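Local coordinates for protein metallophosphoesterase (Clostridium thermocellum, PDB 4J6O) that probably hydrolyses phosphate esters as the manganese-dependent, calcineurin-like 2',3'-phosphatase component of a bacterial RNA end-healing and repair system, at residues 9-14 / 146-151; 201-206 / 236-241; 98-103 / 117-122; 67-72 / 111-116. One frame throughout, in Å; residues are numbered along the deposited sequence. Where two conformers were deposited one is given.

Interaction 1: 9-14 / 146-151; sequences DEHGPF and LDDGKL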
# COMPACT_ATOMS: atom_id res chain seq x y z
N ASP A 9 -17.64 10.81 1.07
CA ASP A 9 -18.14 11.53 -0.11
C ASP A 9 -17.41 11.15 -1.41
O ASP A 9 -17.74 11.65 -2.50
CB ASP A 9 -18.07 13.04 0.12
CG ASP A 9 -16.75 13.49 0.74
OD1 ASP A 9 -15.85 12.66 1.02
OD2 ASP A 9 -16.63 14.71 0.95
N GLU A 10 -16.44 10.25 -1.29
CA GLU A 10 -15.69 9.76 -2.43
C GLU A 10 -16.28 8.43 -2.91
O GLU A 10 -16.21 7.40 -2.20
CB GLU A 10 -14.22 9.61 -2.07
CG GLU A 10 -13.49 10.93 -1.84
CD GLU A 10 -13.13 11.66 -3.15
OE1 GLU A 10 -12.82 10.99 -4.17
OE2 GLU A 10 -13.18 12.91 -3.14
N HIS A 11 -16.86 8.44 -4.11
CA HIS A 11 -17.61 7.26 -4.53
C HIS A 11 -16.88 6.41 -5.57
O HIS A 11 -17.29 5.29 -5.83
CB HIS A 11 -19.02 7.66 -5.00
CG HIS A 11 -19.77 8.48 -3.99
ND1 HIS A 11 -20.30 7.94 -2.84
CD2 HIS A 11 -20.01 9.81 -3.92
CE1 HIS A 11 -20.88 8.89 -2.13
NE2 HIS A 11 -20.72 10.04 -2.76
N GLY A 12 -15.78 6.93 -6.11
CA GLY A 12 -14.99 6.21 -7.09
C GLY A 12 -15.65 6.41 -8.43
O GLY A 12 -16.39 7.38 -8.58
N PRO A 13 -15.46 5.49 -9.37
CA PRO A 13 -14.75 4.20 -9.20
C PRO A 13 -13.30 4.26 -8.74
O PRO A 13 -12.65 5.28 -8.98
CB PRO A 13 -14.71 3.64 -10.63
CG PRO A 13 -15.95 4.21 -11.26
CD PRO A 13 -16.05 5.61 -10.71
N PHE A 14 -12.81 3.18 -8.13
CA PHE A 14 -11.43 3.16 -7.63
C PHE A 14 -10.75 1.92 -8.16
O PHE A 14 -11.40 0.90 -8.38
CB PHE A 14 -11.38 3.01 -6.10
CG PHE A 14 -12.07 4.10 -5.37
CD1 PHE A 14 -11.56 5.38 -5.38
CD2 PHE A 14 -13.24 3.84 -4.65
CE1 PHE A 14 -12.19 6.39 -4.68
CE2 PHE A 14 -13.86 4.83 -3.92
CZ PHE A 14 -13.37 6.12 -3.95
N LEU A 146 -14.65 5.00 2.70
CA LEU A 146 -15.06 5.65 1.47
C LEU A 146 -16.49 5.26 1.08
O LEU A 146 -17.05 4.31 1.64
CB LEU A 146 -14.14 5.18 0.35
CG LEU A 146 -12.68 5.53 0.58
CD1 LEU A 146 -11.81 4.29 0.34
CD2 LEU A 146 -12.30 6.49 -0.49
N ASP A 147 -17.05 6.03 0.14
CA ASP A 147 -18.29 5.66 -0.56
C ASP A 147 -19.40 5.28 0.40
O ASP A 147 -19.85 4.12 0.45
CB ASP A 147 -18.03 4.50 -1.53
CG ASP A 147 -19.23 4.26 -2.43
OD1 ASP A 147 -19.98 5.25 -2.66
OD2 ASP A 147 -19.42 3.11 -2.86
N ASP A 148 -19.81 6.28 1.19
CA ASP A 148 -20.90 6.13 2.14
C ASP A 148 -20.68 5.00 3.12
O ASP A 148 -21.64 4.38 3.57
CB ASP A 148 -22.25 5.93 1.42
CG ASP A 148 -22.67 7.15 0.64
OD1 ASP A 148 -22.41 8.26 1.12
OD2 ASP A 148 -23.26 7.01 -0.44
N GLY A 149 -19.41 4.71 3.43
CA GLY A 149 -19.10 3.61 4.34
C GLY A 149 -19.17 2.22 3.72
O GLY A 149 -19.14 1.22 4.43
N LYS A 150 -19.22 2.12 2.40
CA LYS A 150 -19.32 0.82 1.78
C LYS A 150 -17.95 0.19 1.51
O LYS A 150 -17.85 -1.01 1.22
CB LYS A 150 -20.06 0.95 0.43
CG LYS A 150 -21.52 1.21 0.64
CD LYS A 150 -22.14 1.69 -0.68
CE LYS A 150 -23.61 2.13 -0.48
NZ LYS A 150 -24.12 2.89 -1.72
N LEU A 151 -16.89 0.98 1.65
CA LEU A 151 -15.56 0.50 1.32
C LEU A 151 -14.60 1.03 2.35
O LEU A 151 -14.68 2.21 2.69
CB LEU A 151 -15.18 1.00 -0.07
CG LEU A 151 -13.72 0.78 -0.57
CD1 LEU A 151 -13.38 -0.71 -0.69
CD2 LEU A 151 -13.42 1.62 -1.87
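Asp147 OD1 is held by one short bond, from His11 ND1 at 2.7 Å, while the other oxygen of the same carboxylate, OD2, is taken by Tyr238 OH. The His11 bond is nearly straight, 161° at the hydrogen. It meets the anti lone pair of OD1, and the oxygen lies in the plane of the imidazole, although ring and carboxylate planes stand 83° apart. Asp147 gets there with CG anti to its backbone N; His11 has CG beside its own N. Asp148 adds a second carboxylate, its OD2 3.5 Å from His11 CE1, and two acids so near would be expected to favour a protonated imidazole. A weak backbone bond runs alongside, Asp147 N to Glu10 O at 2.8 Å, bent to 120°.

Beside these polar groups the contact turns apolar. Phe14 CZ touches Leu146 CD2 at 3.6 Å, and Phe14 CD2 touches Leu151 CD2, also at 3.6 Å, so the ring lies obliquely against one methyl from each of two leucines. Gly12 suits its place: its CA sits 3.5 Å above the centre of the Phe14 ring, where a CB would clash.

Asp147, Asp148 and Gly149 all have positive phi, and Lys150 and Leu151 both face Leu146. This is a beta hairpin with a classic bulge, joining strands 143-146 and 151-154 at one end of the calcineurin-like beta sandwich.

Interaction 2: 201-206 / 236-241; sequences KALVVY and YRYPER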
# COMPACT_ATOMS: atom_id res chain seq x y z
N LYS A 201 -20.09 -4.07 7.76
CA LYS A 201 -20.82 -3.70 6.57
C LYS A 201 -19.90 -3.38 5.39
O LYS A 201 -20.20 -3.75 4.26
CB LYS A 201 -21.71 -2.49 6.87
CG LYS A 201 -22.07 -1.63 5.66
CD LYS A 201 -22.60 -0.26 6.07
CE LYS A 201 -22.76 0.68 4.89
NZ LYS A 201 -22.86 2.09 5.37
N ALA A 202 -18.81 -2.67 5.66
CA ALA A 202 -17.93 -2.21 4.58
C ALA A 202 -17.11 -3.35 4.04
O ALA A 202 -16.60 -4.20 4.79
CB ALA A 202 -17.01 -1.17 5.05
N LEU A 203 -16.96 -3.38 2.73
CA LEU A 203 -15.98 -4.25 2.12
C LEU A 203 -14.59 -3.72 2.48
O LEU A 203 -14.33 -2.53 2.27
CB LEU A 203 -16.16 -4.17 0.62
CG LEU A 203 -15.05 -4.76 -0.26
CD1 LEU A 203 -14.99 -6.26 -0.09
CD2 LEU A 203 -15.33 -4.41 -1.74
N VAL A 204 -13.69 -4.56 3.01
CA VAL A 204 -12.35 -4.08 3.35
C VAL A 204 -11.38 -4.66 2.36
O VAL A 204 -11.24 -5.88 2.28
CB VAL A 204 -11.90 -4.54 4.78
CG1 VAL A 204 -10.56 -3.92 5.14
CG2 VAL A 204 -13.01 -4.21 5.80
N VAL A 205 -10.71 -3.78 1.62
CA VAL A 205 -9.67 -4.23 0.67
C VAL A 205 -8.34 -3.84 1.32
O VAL A 205 -8.14 -2.67 1.69
CB VAL A 205 -9.86 -3.55 -0.66
CG1 VAL A 205 -8.84 -4.04 -1.67
CG2 VAL A 205 -11.29 -3.79 -1.19
N TYR A 206 -7.45 -4.81 1.45
CA TYR A 206 -6.22 -4.61 2.19
C TYR A 206 -5.10 -5.44 1.59
O TYR A 206 -5.35 -6.16 0.61
CB TYR A 206 -6.45 -4.91 3.71
CG TYR A 206 -6.68 -6.38 4.01
CD1 TYR A 206 -7.90 -7.01 3.73
CD2 TYR A 206 -5.69 -7.11 4.64
CE1 TYR A 206 -8.08 -8.36 4.00
CE2 TYR A 206 -5.84 -8.45 4.93
CZ TYR A 206 -7.05 -9.07 4.59
OH TYR A 206 -7.22 -10.39 4.88
N TYR A 236 -7.75 -4.16 -7.55
CA TYR A 236 -9.14 -4.52 -7.34
C TYR A 236 -9.97 -3.34 -7.80
O TYR A 236 -9.80 -2.20 -7.31
CB TYR A 236 -9.36 -4.83 -5.83
CG TYR A 236 -10.77 -5.27 -5.46
CD1 TYR A 236 -11.78 -4.32 -5.24
CD2 TYR A 236 -11.07 -6.60 -5.25
CE1 TYR A 236 -13.07 -4.74 -4.88
CE2 TYR A 236 -12.33 -7.02 -4.87
CZ TYR A 236 -13.31 -6.09 -4.68
OH TYR A 236 -14.54 -6.54 -4.28
N ARG A 237 -10.85 -3.59 -8.79
CA ARG A 237 -11.63 -2.51 -9.35
C ARG A 237 -12.94 -2.44 -8.58
O ARG A 237 -13.61 -3.45 -8.36
CB ARG A 237 -11.91 -2.79 -10.84
CG ARG A 237 -10.65 -3.11 -11.56
CD ARG A 237 -10.86 -3.15 -13.07
NE ARG A 237 -11.07 -1.84 -13.66
CZ ARG A 237 -12.15 -1.53 -14.41
NH1 ARG A 237 -13.15 -2.40 -14.61
NH2 ARG A 237 -12.26 -0.33 -14.95
N TYR A 238 -13.21 -1.26 -8.06
CA TYR A 238 -14.40 -0.98 -7.26
C TYR A 238 -15.24 0.10 -7.95
O TYR A 238 -14.70 1.12 -8.33
CB TYR A 238 -13.94 -0.44 -5.90
CG TYR A 238 -15.09 -0.14 -4.97
CD1 TYR A 238 -15.71 1.08 -5.01
CD2 TYR A 238 -15.55 -1.10 -4.06
CE1 TYR A 238 -16.78 1.36 -4.16
CE2 TYR A 238 -16.61 -0.82 -3.19
CZ TYR A 238 -17.23 0.41 -3.28
OH TYR A 238 -18.29 0.72 -2.44
N PRO A 239 -16.58 -0.10 -8.05
CA PRO A 239 -17.40 -1.14 -7.43
C PRO A 239 -17.60 -2.38 -8.26
O PRO A 239 -18.40 -3.23 -7.81
CB PRO A 239 -18.75 -0.44 -7.24
CG PRO A 239 -18.81 0.45 -8.44
CD PRO A 239 -17.40 0.98 -8.62
N GLU A 240 -16.88 -2.52 -9.37
CA GLU A 240 -16.99 -3.71 -10.20
C GLU A 240 -16.62 -5.01 -9.51
O GLU A 240 -17.05 -6.09 -9.92
CB GLU A 240 -16.18 -3.54 -11.49
CG GLU A 240 -16.61 -2.36 -12.32
CD GLU A 240 -15.95 -1.06 -11.94
OE1 GLU A 240 -15.26 -1.00 -10.89
OE2 GLU A 240 -16.14 -0.07 -12.68
N ARG A 241 -15.79 -4.91 -8.44
CA ARG A 241 -15.35 -6.11 -7.75
C ARG A 241 -14.69 -7.07 -8.74
O ARG A 241 -14.95 -8.27 -8.74
CB ARG A 241 -16.48 -6.73 -6.92
CG ARG A 241 -17.07 -5.68 -5.94
CD ARG A 241 -17.79 -6.27 -4.79
NE ARG A 241 -18.46 -5.22 -4.04
CZ ARG A 241 -18.91 -5.37 -2.80
NH1 ARG A 241 -19.53 -4.37 -2.20
NH2 ARG A 241 -18.76 -6.55 -2.19
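Leu203 leaves strand 203-206 with its CB directed at segment 236-241; CG, anti to the backbone N (chi1 167°), leads towards the other sheet, and chi2 of 66° places CD2 there. Neither CB nor CG does the touching; the work falls to CD2, a single methyl with three neighbours. It reaches Tyr236 tip to tip, 3.4 Å from Tyr236 OH and 3.9 Å from Tyr236 CE1. Tyr238 offers the same methyl the edge of its ring, with Leu203 CD2 4.0 Å from Tyr238 CD2. The third neighbour is Arg241, whose chain runs extended from CG to NE and lays its guanidinium flat across the leucine: Leu203 CD2 stands 3.8 Å above the centre of that plane. A branched aliphatic tip suits such a place, since it makes no polar demand on an oxygen, a ring edge or a cationic face.

Two residues along, Val205 CG2 sits over one face of the Tyr236 ring, off towards its rim and 4.1 Å from Tyr236 CD1. Both tyrosines have CG anti to the backbone N, which directs their rings towards the facing sheet. The hydroxyl of Tyr238 is engaged by Asp147, and the ring also leans on Leu151 of the neighbouring strand 151-154.

The strand axes lie 10.1 Å apart, with N-to-C directions 147° to each other. They belong to different sheets, and their packing forms part of the core between the two sheets of the calcineurin-like beta sandwich, with Arg241 at its exposed border.

Interaction 3: 98-103 / 117-122; sequences VKLLRK and RTLEQL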
# COMPACT_ATOMS: atom_id res chain seq x y z
N VAL A 98 6.34 3.64 6.81
CA VAL A 98 6.45 4.33 8.12
C VAL A 98 7.81 4.07 8.74
O VAL A 98 8.41 4.96 9.36
CB VAL A 98 5.29 3.90 9.06
CG1 VAL A 98 5.52 4.34 10.52
CG2 VAL A 98 4.00 4.49 8.53
N LYS A 99 8.31 2.84 8.59
CA LYS A 99 9.65 2.57 9.12
C LYS A 99 10.68 3.40 8.36
O LYS A 99 11.65 3.89 8.94
CB LYS A 99 9.97 1.10 9.01
CG LYS A 99 11.44 0.76 9.31
CD LYS A 99 11.58 -0.72 9.63
CE LYS A 99 13.04 -1.11 9.78
NZ LYS A 99 13.20 -2.58 9.68
N LEU A 100 10.49 3.56 7.04
CA LEU A 100 11.42 4.37 6.28
C LEU A 100 11.38 5.79 6.76
O LEU A 100 12.44 6.43 6.87
CB LEU A 100 11.09 4.36 4.78
CG LEU A 100 11.88 5.37 3.92
CD1 LEU A 100 13.38 5.11 3.86
CD2 LEU A 100 11.27 5.42 2.48
N LEU A 101 10.17 6.29 7.02
CA LEU A 101 10.03 7.67 7.56
C LEU A 101 10.78 7.84 8.88
O LEU A 101 11.50 8.85 9.06
CB LEU A 101 8.56 8.07 7.70
CG LEU A 101 8.29 9.42 8.39
CD1 LEU A 101 8.97 10.51 7.65
CD2 LEU A 101 6.82 9.70 8.47
N ARG A 102 10.69 6.85 9.76
CA ARG A 102 11.42 6.93 11.05
C ARG A 102 12.92 6.96 10.80
O ARG A 102 13.63 7.68 11.48
CB ARG A 102 11.05 5.74 11.93
CG ARG A 102 9.65 5.88 12.44
CD ARG A 102 9.13 4.65 13.12
NE ARG A 102 7.74 4.89 13.50
CZ ARG A 102 6.84 3.94 13.70
NH1 ARG A 102 7.18 2.66 13.53
NH2 ARG A 102 5.60 4.27 14.04
N LYS A 103 13.40 6.20 9.82
CA LYS A 103 14.83 6.15 9.54
C LYS A 103 15.29 7.50 8.95
O LYS A 103 16.28 8.08 9.38
CB LYS A 103 15.14 4.97 8.59
CG LYS A 103 16.57 4.93 8.04
CD LYS A 103 17.61 4.73 9.15
CE LYS A 103 19.01 4.72 8.56
NZ LYS A 103 20.03 4.51 9.62
N ARG A 117 17.80 -1.67 0.15
CA ARG A 117 17.65 -1.27 -1.24
C ARG A 117 17.07 0.13 -1.33
O ARG A 117 17.47 0.90 -2.17
CB ARG A 117 16.71 -2.21 -2.04
CG ARG A 117 17.02 -3.69 -1.92
CD ARG A 117 18.41 -3.98 -2.39
NE ARG A 117 18.88 -5.30 -1.98
CZ ARG A 117 18.60 -6.44 -2.61
NH1 ARG A 117 17.81 -6.44 -3.69
NH2 ARG A 117 19.10 -7.58 -2.16
N THR A 118 16.12 0.47 -0.46
CA THR A 118 15.48 1.79 -0.52
C THR A 118 16.57 2.84 -0.27
O THR A 118 16.65 3.87 -0.95
CB THR A 118 14.39 1.96 0.56
OG1 THR A 118 13.33 1.01 0.31
CG2 THR A 118 13.79 3.41 0.56
N LEU A 119 17.41 2.57 0.71
CA LEU A 119 18.36 3.58 1.13
C LEU A 119 19.41 3.83 0.06
O LEU A 119 19.79 4.97 -0.21
CB LEU A 119 19.01 3.17 2.44
CG LEU A 119 18.04 3.19 3.62
CD1 LEU A 119 18.73 2.60 4.87
CD2 LEU A 119 17.48 4.59 3.86
N GLU A 120 19.85 2.76 -0.57
CA GLU A 120 20.86 2.89 -1.61
C GLU A 120 20.30 3.52 -2.88
O GLU A 120 21.01 4.23 -3.59
CB GLU A 120 21.52 1.55 -1.89
CG GLU A 120 20.69 0.57 -2.64
CD GLU A 120 21.33 -0.81 -2.67
OE1 GLU A 120 22.22 -1.08 -1.83
OE2 GLU A 120 20.96 -1.62 -3.54
N GLN A 121 19.01 3.31 -3.13
CA GLN A 121 18.35 3.98 -4.23
C GLN A 121 18.05 5.45 -3.93
O GLN A 121 18.16 6.32 -4.80
CB GLN A 121 17.12 3.19 -4.67
CG GLN A 121 17.52 1.81 -5.27
CD GLN A 121 16.30 0.96 -5.59
OE1 GLN A 121 15.27 1.50 -5.96
NE2 GLN A 121 16.40 -0.37 -5.39
N LEU A 122 17.65 5.74 -2.69
CA LEU A 122 17.37 7.12 -2.30
C LEU A 122 18.64 7.97 -2.33
O LEU A 122 18.59 9.17 -2.64
CB LEU A 122 16.77 7.17 -0.89
CG LEU A 122 15.24 7.07 -0.83
CD1 LEU A 122 14.82 7.28 0.59
CD2 LEU A 122 14.56 8.07 -1.75
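One methyl of Leu100, CD1, is the hub of the first shell. It meets Thr118 CG2 at 3.7 Å, Leu119 CD2 at 4.1 Å and Leu122 CD1 at 4.2 Å, so that a single branch from helix 95-104 rests on three residues of helix 115-122. Thr118 comes tip to tip and lies against both branches, its CG2 being 3.8 Å from Leu100 CD2. Leu119, by contrast, slides past Leu100 in the opposite direction. At the partly exposed edge of the contact, Lys103 contributes only its aliphatic part, with CE 4.3 Å from Leu119 CD1.

The torsions behind this are simple. Leu100 has CG anti to its backbone N (chi1 170°), which throws the isobutyl group at the other helix. Thr118 has CG2 anti to N and OG1 beside it (chi1 -64°), so methyl and hydroxyl serve different neighbours: CG2 faces Leu100 and OG1 bonds to Asp68 OD1.

Further out, Gln121 bonds to Gly70 O and Ile73 N, tying helix 115-122 to the start of helix 73-86, while Ile137 of helix 127-138 packs on Leu100. The two helices cross at -55° with axes 11.9 Å apart, a wide spacing that Leu100 spans to meet its three partners.

The contact between the helices is thus dispersive and weakly directional, so the polar bonds of Thr118 and Gln121 to the 67-73 region probably contribute to fixing the orientation.

Interaction 4: 67-72 / 111-116; sequences VDRGPK and ITHGLD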
# COMPACT_ATOMS: atom_id res chain seq x y z
N VAL A 67 7.87 1.12 -0.74
CA VAL A 67 9.32 1.07 -0.69
C VAL A 67 9.83 -0.29 -0.25
O VAL A 67 9.05 -1.15 0.10
CB VAL A 67 9.84 2.19 0.26
CG1 VAL A 67 9.30 3.58 -0.17
CG2 VAL A 67 9.39 1.92 1.69
N ASP A 68 11.15 -0.47 -0.37
CA ASP A 68 11.88 -1.69 0.02
C ASP A 68 11.85 -2.79 -1.02
O ASP A 68 10.87 -2.90 -1.77
CB ASP A 68 11.40 -2.22 1.37
CG ASP A 68 11.80 -1.29 2.55
OD1 ASP A 68 12.40 -0.23 2.31
OD2 ASP A 68 11.44 -1.63 3.69
N ARG A 69 12.96 -3.53 -1.12
CA ARG A 69 13.09 -4.80 -1.84
C ARG A 69 13.32 -4.66 -3.32
O ARG A 69 14.28 -5.20 -3.87
CB ARG A 69 11.93 -5.76 -1.64
CG ARG A 69 11.79 -6.25 -0.19
CD ARG A 69 10.69 -7.28 -0.08
NE ARG A 69 10.59 -7.84 1.28
CZ ARG A 69 9.58 -7.62 2.11
NH1 ARG A 69 8.58 -6.79 1.77
NH2 ARG A 69 9.56 -8.18 3.32
N GLY A 70 12.42 -3.94 -3.98
CA GLY A 70 12.46 -3.91 -5.44
C GLY A 70 13.44 -2.96 -6.10
O GLY A 70 14.13 -2.19 -5.43
N PRO A 71 13.50 -2.98 -7.43
CA PRO A 71 14.59 -2.36 -8.19
C PRO A 71 14.41 -0.89 -8.52
O PRO A 71 15.40 -0.27 -8.90
CB PRO A 71 14.57 -3.15 -9.50
CG PRO A 71 13.13 -3.47 -9.65
CD PRO A 71 12.66 -3.84 -8.29
N LYS A 72 13.20 -0.34 -8.34
CA LYS A 72 12.88 1.00 -8.84
C LYS A 72 12.05 1.77 -7.82
O LYS A 72 11.04 2.38 -8.11
CB LYS A 72 12.19 0.92 -10.22
CG LYS A 72 13.18 0.60 -11.32
CD LYS A 72 12.48 0.65 -12.67
CE LYS A 72 13.42 0.22 -13.81
NZ LYS A 72 12.76 0.59 -15.13
N ILE A 111 18.24 -2.37 9.64
CA ILE A 111 18.20 -2.40 8.17
C ILE A 111 17.87 -3.82 7.67
O ILE A 111 18.74 -4.68 7.51
CB ILE A 111 19.52 -1.91 7.56
CG1 ILE A 111 19.91 -0.54 8.12
CG2 ILE A 111 19.44 -1.89 6.01
CD1 ILE A 111 18.81 0.52 8.09
N THR A 112 16.59 -4.05 7.44
CA THR A 112 16.11 -5.39 7.14
C THR A 112 14.97 -5.34 6.13
O THR A 112 14.35 -4.29 5.90
CB THR A 112 15.54 -6.05 8.41
OG1 THR A 112 14.62 -5.15 9.03
CG2 THR A 112 16.69 -6.35 9.41
N HIS A 113 14.71 -6.53 5.60
CA HIS A 113 13.55 -6.76 4.75
C HIS A 113 13.52 -5.80 3.60
O HIS A 113 12.42 -5.35 3.21
CB HIS A 113 12.27 -6.62 5.55
CG HIS A 113 12.16 -7.62 6.65
ND1 HIS A 113 12.09 -7.26 7.98
CD2 HIS A 113 12.15 -8.98 6.64
CE1 HIS A 113 12.00 -8.34 8.73
NE2 HIS A 113 12.04 -9.40 7.94
N GLY A 114 14.68 -5.51 3.01
CA GLY A 114 14.67 -4.68 1.81
C GLY A 114 14.95 -3.20 2.00
O GLY A 114 15.03 -2.46 1.01
N LEU A 115 15.05 -2.75 3.25
CA LEU A 115 15.27 -1.33 3.49
C LEU A 115 16.62 -0.88 2.93
O LEU A 115 16.77 0.27 2.49
CB LEU A 115 15.15 -0.99 5.00
CG LEU A 115 15.48 0.46 5.41
CD1 LEU A 115 14.59 1.50 4.73
CD2 LEU A 115 15.28 0.55 6.90
N ASP A 116 17.58 -1.78 2.91
CA ASP A 116 18.88 -1.46 2.34
C ASP A 116 18.69 -1.01 0.89
O ASP A 116 19.35 -0.07 0.46
CB ASP A 116 19.84 -2.65 2.40
CG ASP A 116 19.40 -3.81 1.49
OD1 ASP A 116 18.23 -4.23 1.60
OD2 ASP A 116 20.22 -4.29 0.68
O HOH W 1 12.15 -2.98 6.80
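Gly114 is the tight spot. Its backbone lies so close under Asp68 and Arg69 that a CB would fall 2.5 Å from Arg69 CG, and its own backbone angles also call for glycine. Its carbonyl is used twice from one side: Arg69 N donates to Gly114 O at 3.2 Å, fairly straight at 158° but from above the carbonyl plane, and Asp68 CA makes a CH contact to Gly114 O at 3.4 Å. Next to it Asp68 OD1 presses on Leu115 CA at 3.3 Å. The Asp68 carboxylate is spoken for, OD1 by Thr118 and OD2 by His96 ND1, which fixes its rotation.

The other side is looser. The long chain of Arg69, extended from CG to NE, runs alongside His113, and one face of its guanidinium lies over His113 O, 3.6 Å from the plane. Arg69 NH2 passes His113 CB at 3.8 Å and hydrogen-bonds a citrate, probably from the crystallisation liquor, which may mark the pocket; His113 itself is exposed. A water sits 2.7 Å from Thr112 O and 3.5 Å from Asp68 OD2, the latter bond weak.

Thr112 to Leu115 form a type I' turn that starts helix 115-122. The facing loop carries the GDxxDR sequence of metallophosphoesterases: Asp68, its second aspartate, and His96 of the GNH motif make the Asp-His pair known in this family, and Arg69 probably points into the phosphate-binding pocket.

The four contacts form two pairs on opposite sides of the chain's centre. Interactions 1 and 2, with centres 9 Å apart, meet at Tyr238: its OH lies 2.7 Å from Asp147 OD2 and its O 2.8 Å from Phe14 N, joining the hairpin end to the sandwich core. Interactions 3 and 4, 8 Å between centres, share helix 115-122 and join through Thr118 OG1 and Asp68 OD1, 2.5 Å apart. This second pair borders the manganese site of Asp19, His21 and Asp65, the Thr118 side chain being about 11 Å from the metal. Centres of interactions 1 and 4 stand about 32 Å apart, so the first pair lies far from the second, at the other end of the fold.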